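Local coordinates for protein glucoamylase (Thermoanaerobacterium thermosaccharolyticum, PDB 1LF6) that probably hydrolyses terminal alpha-1,4-linked glucose residues one after another from the non-reducing ends of glucan chains, releasing beta-D-glucose, at residues P420-I425 and Q472-K477. Sequence-based numbering, arbitrary orientation.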
ATOM      1  N   PRO A 420     -10.468 -21.687  18.073  1.00 20.34           N
ATOM      2  CA  PRO A 420     -11.421 -21.682  16.954  1.00 20.67           C
ATOM      3  C   PRO A 420     -10.765 -21.821  15.571  1.00 20.66           C
ATOM      4  O   PRO A 420     -11.285 -22.523  14.701  1.00 20.21           O
ATOM      5  CB  PRO A 420     -12.170 -20.358  17.132  1.00 21.95           C
ATOM      6  CG  PRO A 420     -11.224 -19.513  17.951  1.00 26.03           C
ATOM      7  CD  PRO A 420     -10.629 -20.494  18.919  1.00 21.47           C
ATOM      8  N   LEU A 421      -9.624 -21.170  15.371  1.00 19.70           N
ATOM      9  CA  LEU A 421      -8.938 -21.255  14.083  1.00 17.79           C
ATOM     10  C   LEU A 421      -8.312 -22.627  13.877  1.00 17.59           C
ATOM     11  O   LEU A 421      -8.364 -23.176  12.777  1.00 16.98           O
ATOM     12  CB  LEU A 421      -7.868 -20.165  13.963  1.00 14.29           C
ATOM     13  CG  LEU A 421      -8.393 -18.736  13.818  1.00 15.11           C
ATOM     14  CD1 LEU A 421      -7.221 -17.775  13.730  1.00 15.17           C
ATOM     15  CD2 LEU A 421      -9.278 -18.628  12.564  1.00 13.83           C
ATOM     16  N   ALA A 422      -7.721 -23.179  14.934  1.00 17.35           N
ATOM     17  CA  ALA A 422      -7.104 -24.492  14.845  1.00 18.56           C
ATOM     18  C   ALA A 422      -8.166 -25.539  14.521  1.00 19.12           C
ATOM     19  O   ALA A 422      -7.951 -26.410  13.674  1.00 18.03           O
ATOM     20  CB  ALA A 422      -6.400 -24.841  16.157  1.00 19.01           C
ATOM     21  N   ASP A 423      -9.310 -25.449  15.194  1.00 19.51           N
ATOM     22  CA  ASP A 423     -10.403 -26.391  14.966  1.00 20.82           C
ATOM     23  C   ASP A 423     -10.968 -26.229  13.561  1.00 21.21           C
ATOM     24  O   ASP A 423     -11.375 -27.202  12.933  1.00 22.74           O
ATOM     25  CB  ASP A 423     -11.526 -26.188  15.989  1.00 22.56           C
ATOM     26  CG  ASP A 423     -11.107 -26.567  17.408  1.00 23.40           C
ATOM     27  OD1 ASP A 423     -10.212 -27.425  17.561  1.00 24.13           O
ATOM     28  OD2 ASP A 423     -11.691 -26.017  18.362  1.00 23.71           O
ATOM     29  N   PHE A 424     -10.994 -24.995  13.069  1.00 20.34           N
ATOM     30  CA  PHE A 424     -11.508 -24.738  11.732  1.00 20.83           C
ATOM     31  C   PHE A 424     -10.577 -25.360  10.686  1.00 19.23           C
ATOM     32  O   PHE A 424     -11.033 -25.991   9.732  1.00 19.24           O
ATOM     33  CB  PHE A 424     -11.640 -23.231  11.498  1.00 20.32           C
ATOM     34  CG  PHE A 424     -12.205 -22.874  10.156  1.00 20.82           C
ATOM     35  CD1 PHE A 424     -11.494 -22.054   9.285  1.00 20.92           C
ATOM     36  CD2 PHE A 424     -13.445 -23.360   9.754  1.00 21.31           C
ATOM     37  CE1 PHE A 424     -12.010 -21.726   8.034  1.00 20.17           C
ATOM     38  CE2 PHE A 424     -13.968 -23.038   8.507  1.00 20.94           C
ATOM     39  CZ  PHE A 424     -13.249 -22.219   7.645  1.00 19.84           C
ATOM     40  N   ILE A 425      -9.274 -25.184  10.877  1.00 18.35           N
ATOM     41  CA  ILE A 425      -8.281 -25.736   9.963  1.00 18.76           C
ATOM     42  C   ILE A 425      -8.346 -27.265   9.894  1.00 18.85           C
ATOM     43  O   ILE A 425      -8.258 -27.846   8.815  1.00 18.26           O
ATOM     44  CB  ILE A 425      -6.853 -25.331  10.388  1.00 18.62           C
ATOM     45  CG1 ILE A 425      -6.659 -23.826  10.187  1.00 17.16           C
ATOM     46  CG2 ILE A 425      -5.816 -26.114   9.583  1.00 16.00           C
ATOM     47  CD1 ILE A 425      -5.380 -23.292  10.791  1.00 17.16           C
ATOM     48  N   GLN A 472      -2.452 -32.451  21.868  1.00 32.80           N
ATOM     49  CA  GLN A 472      -2.113 -33.702  21.201  1.00 32.26           C
ATOM     50  C   GLN A 472      -2.791 -33.806  19.838  1.00 30.72           C
ATOM     51  O   GLN A 472      -2.180 -34.224  18.854  1.00 29.94           O
ATOM     52  CB  GLN A 472      -2.533 -34.891  22.062  1.00 35.13           C
ATOM     53  CG  GLN A 472      -2.155 -36.226  21.457  1.00 38.93           C
ATOM     54  CD  GLN A 472      -2.709 -37.396  22.231  1.00 42.49           C
ATOM     55  OE1 GLN A 472      -2.385 -37.593  23.402  1.00 44.57           O
ATOM     56  NE2 GLN A 472      -3.554 -38.186  21.579  1.00 45.64           N
ATOM     57  N   LYS A 473      -4.061 -33.429  19.793  1.00 29.35           N
ATOM     58  CA  LYS A 473      -4.848 -33.465  18.563  1.00 28.69           C
ATOM     59  C   LYS A 473      -4.230 -32.590  17.465  1.00 27.07           C
ATOM     60  O   LYS A 473      -4.074 -33.020  16.320  1.00 26.60           O
ATOM     61  CB  LYS A 473      -6.269 -32.989  18.871  1.00 28.39           C
ATOM     62  CG  LYS A 473      -7.209 -32.961  17.684  1.00 32.75           C
ATOM     63  CD  LYS A 473      -8.603 -32.511  18.122  1.00 35.42           C
ATOM     64  CE  LYS A 473      -9.554 -32.408  16.946  1.00 38.95           C
ATOM     65  NZ  LYS A 473      -9.633 -33.686  16.183  1.00 41.59           N
ATOM     66  N   TYR A 474      -3.886 -31.359  17.827  1.00 24.96           N
ATOM     67  CA  TYR A 474      -3.292 -30.416  16.893  1.00 23.58           C
ATOM     68  C   TYR A 474      -1.957 -30.915  16.351  1.00 23.55           C
ATOM     69  O   TYR A 474      -1.751 -30.945  15.140  1.00 22.55           O
ATOM     70  CB  TYR A 474      -3.104 -29.061  17.577  1.00 21.26           C
ATOM     71  CG  TYR A 474      -4.398 -28.370  17.944  1.00 20.16           C
ATOM     72  CD1 TYR A 474      -4.439 -27.426  18.964  1.00 18.45           C
ATOM     73  CD2 TYR A 474      -5.586 -28.660  17.268  1.00 21.32           C
ATOM     74  CE1 TYR A 474      -5.629 -26.787  19.310  1.00 18.42           C
ATOM     75  CE2 TYR A 474      -6.785 -28.022  17.607  1.00 20.67           C
ATOM     76  CZ  TYR A 474      -6.794 -27.088  18.633  1.00 19.54           C
ATOM     77  OH  TYR A 474      -7.977 -26.470  18.991  1.00 17.83           O
ATOM     78  N   GLN A 475      -1.055 -31.314  17.244  1.00 23.54           N
ATOM     79  CA  GLN A 475       0.257 -31.801  16.827  1.00 24.31           C
ATOM     80  C   GLN A 475       0.208 -33.046  15.965  1.00 22.58           C
ATOM     81  O   GLN A 475       0.970 -33.164  15.008  1.00 22.35           O
ATOM     82  CB  GLN A 475       1.150 -32.069  18.034  1.00 25.10           C
ATOM     83  CG  GLN A 475       1.876 -30.841  18.534  1.00 31.38           C
ATOM     84  CD  GLN A 475       2.821 -30.215  17.508  1.00 29.36           C
ATOM     85  OE1 GLN A 475       3.383 -29.156  17.758  1.00 30.19           O
ATOM     86  NE2 GLN A 475       2.997 -30.866  16.358  1.00 27.71           N
ATOM     87  N   GLU A 476      -0.673 -33.980  16.308  1.00 22.79           N
ATOM     88  CA  GLU A 476      -0.807 -35.205  15.527  1.00 22.79           C
ATOM     89  C   GLU A 476      -1.199 -34.863  14.093  1.00 20.73           C
ATOM     90  O   GLU A 476      -0.682 -35.445  13.141  1.00 20.00           O
ATOM     91  CB  GLU A 476      -1.867 -36.120  16.145  1.00 25.50           C
ATOM     92  CG  GLU A 476      -1.303 -37.169  17.090  1.00 31.25           C
ATOM     93  CD  GLU A 476      -2.388 -37.993  17.764  1.00 35.01           C
ATOM     94  OE1 GLU A 476      -3.262 -38.525  17.050  1.00 36.16           O
ATOM     95  OE2 GLU A 476      -2.364 -38.111  19.008  1.00 37.78           O
ATOM     96  N   LYS A 477      -2.124 -33.920  13.952  1.00 18.76           N
ATOM     97  CA  LYS A 477      -2.584 -33.492  12.642  1.00 19.66           C
ATOM     98  C   LYS A 477      -1.412 -32.841  11.909  1.00 18.87           C
ATOM     99  O   LYS A 477      -1.123 -33.171  10.757  1.00 19.13           O
ATOM    100  CB  LYS A 477      -3.734 -32.493  12.797  1.00 21.44           C
ATOM    101  CG  LYS A 477      -4.487 -32.185  11.512  1.00 25.72           C
ATOM    102  CD  LYS A 477      -5.229 -33.410  10.971  1.00 27.31           C
ATOM    103  CE  LYS A 477      -6.331 -33.869  11.907  1.00 28.03           C
ATOM    104  NZ  LYS A 477      -7.109 -35.006  11.333  1.00 29.08           N
TER
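Tyr474 reaches from helix 468-489 to helix 414-428 and meets two consecutive residues there, the ring face meeting Ala422 and the phenol hydroxyl meeting Asp423, a compact example of one aromatic side chain joining two helices by apolar and polar means. The Ala422 methyl sits over the ring in a CH-pi contact, its CB 3.7 Å from the ring centroid and shifted toward the hydroxyl-bearing rim, where CB lies 3.4 Å from Tyr474 CZ. Tyr474 OH donates a hydrogen bond of 2.8 Å to Asp423 OD1, which lies at the ring edge, close to its plane. The carboxylate is turned 48° from the ring, and the hydroxyl comes to it from above its plane. Asp423 CG lies anti to its carbonyl carbon, beside the backbone N (chi1 -68°), which carries OD1 to the phenol while OD2 forms a salt bridge with Lys419. An alanine in place of Tyr474 would probably leave Asp423 OD1 without this donor and open a gap beside the Ala422 methyl. The contact belongs to the (alpha/alpha) barrel domain, away from the probable catalytic residues. With phenol and lysine on separate oxygens, the carboxylate is likely to be stabilised as the anion and restrained in rotation.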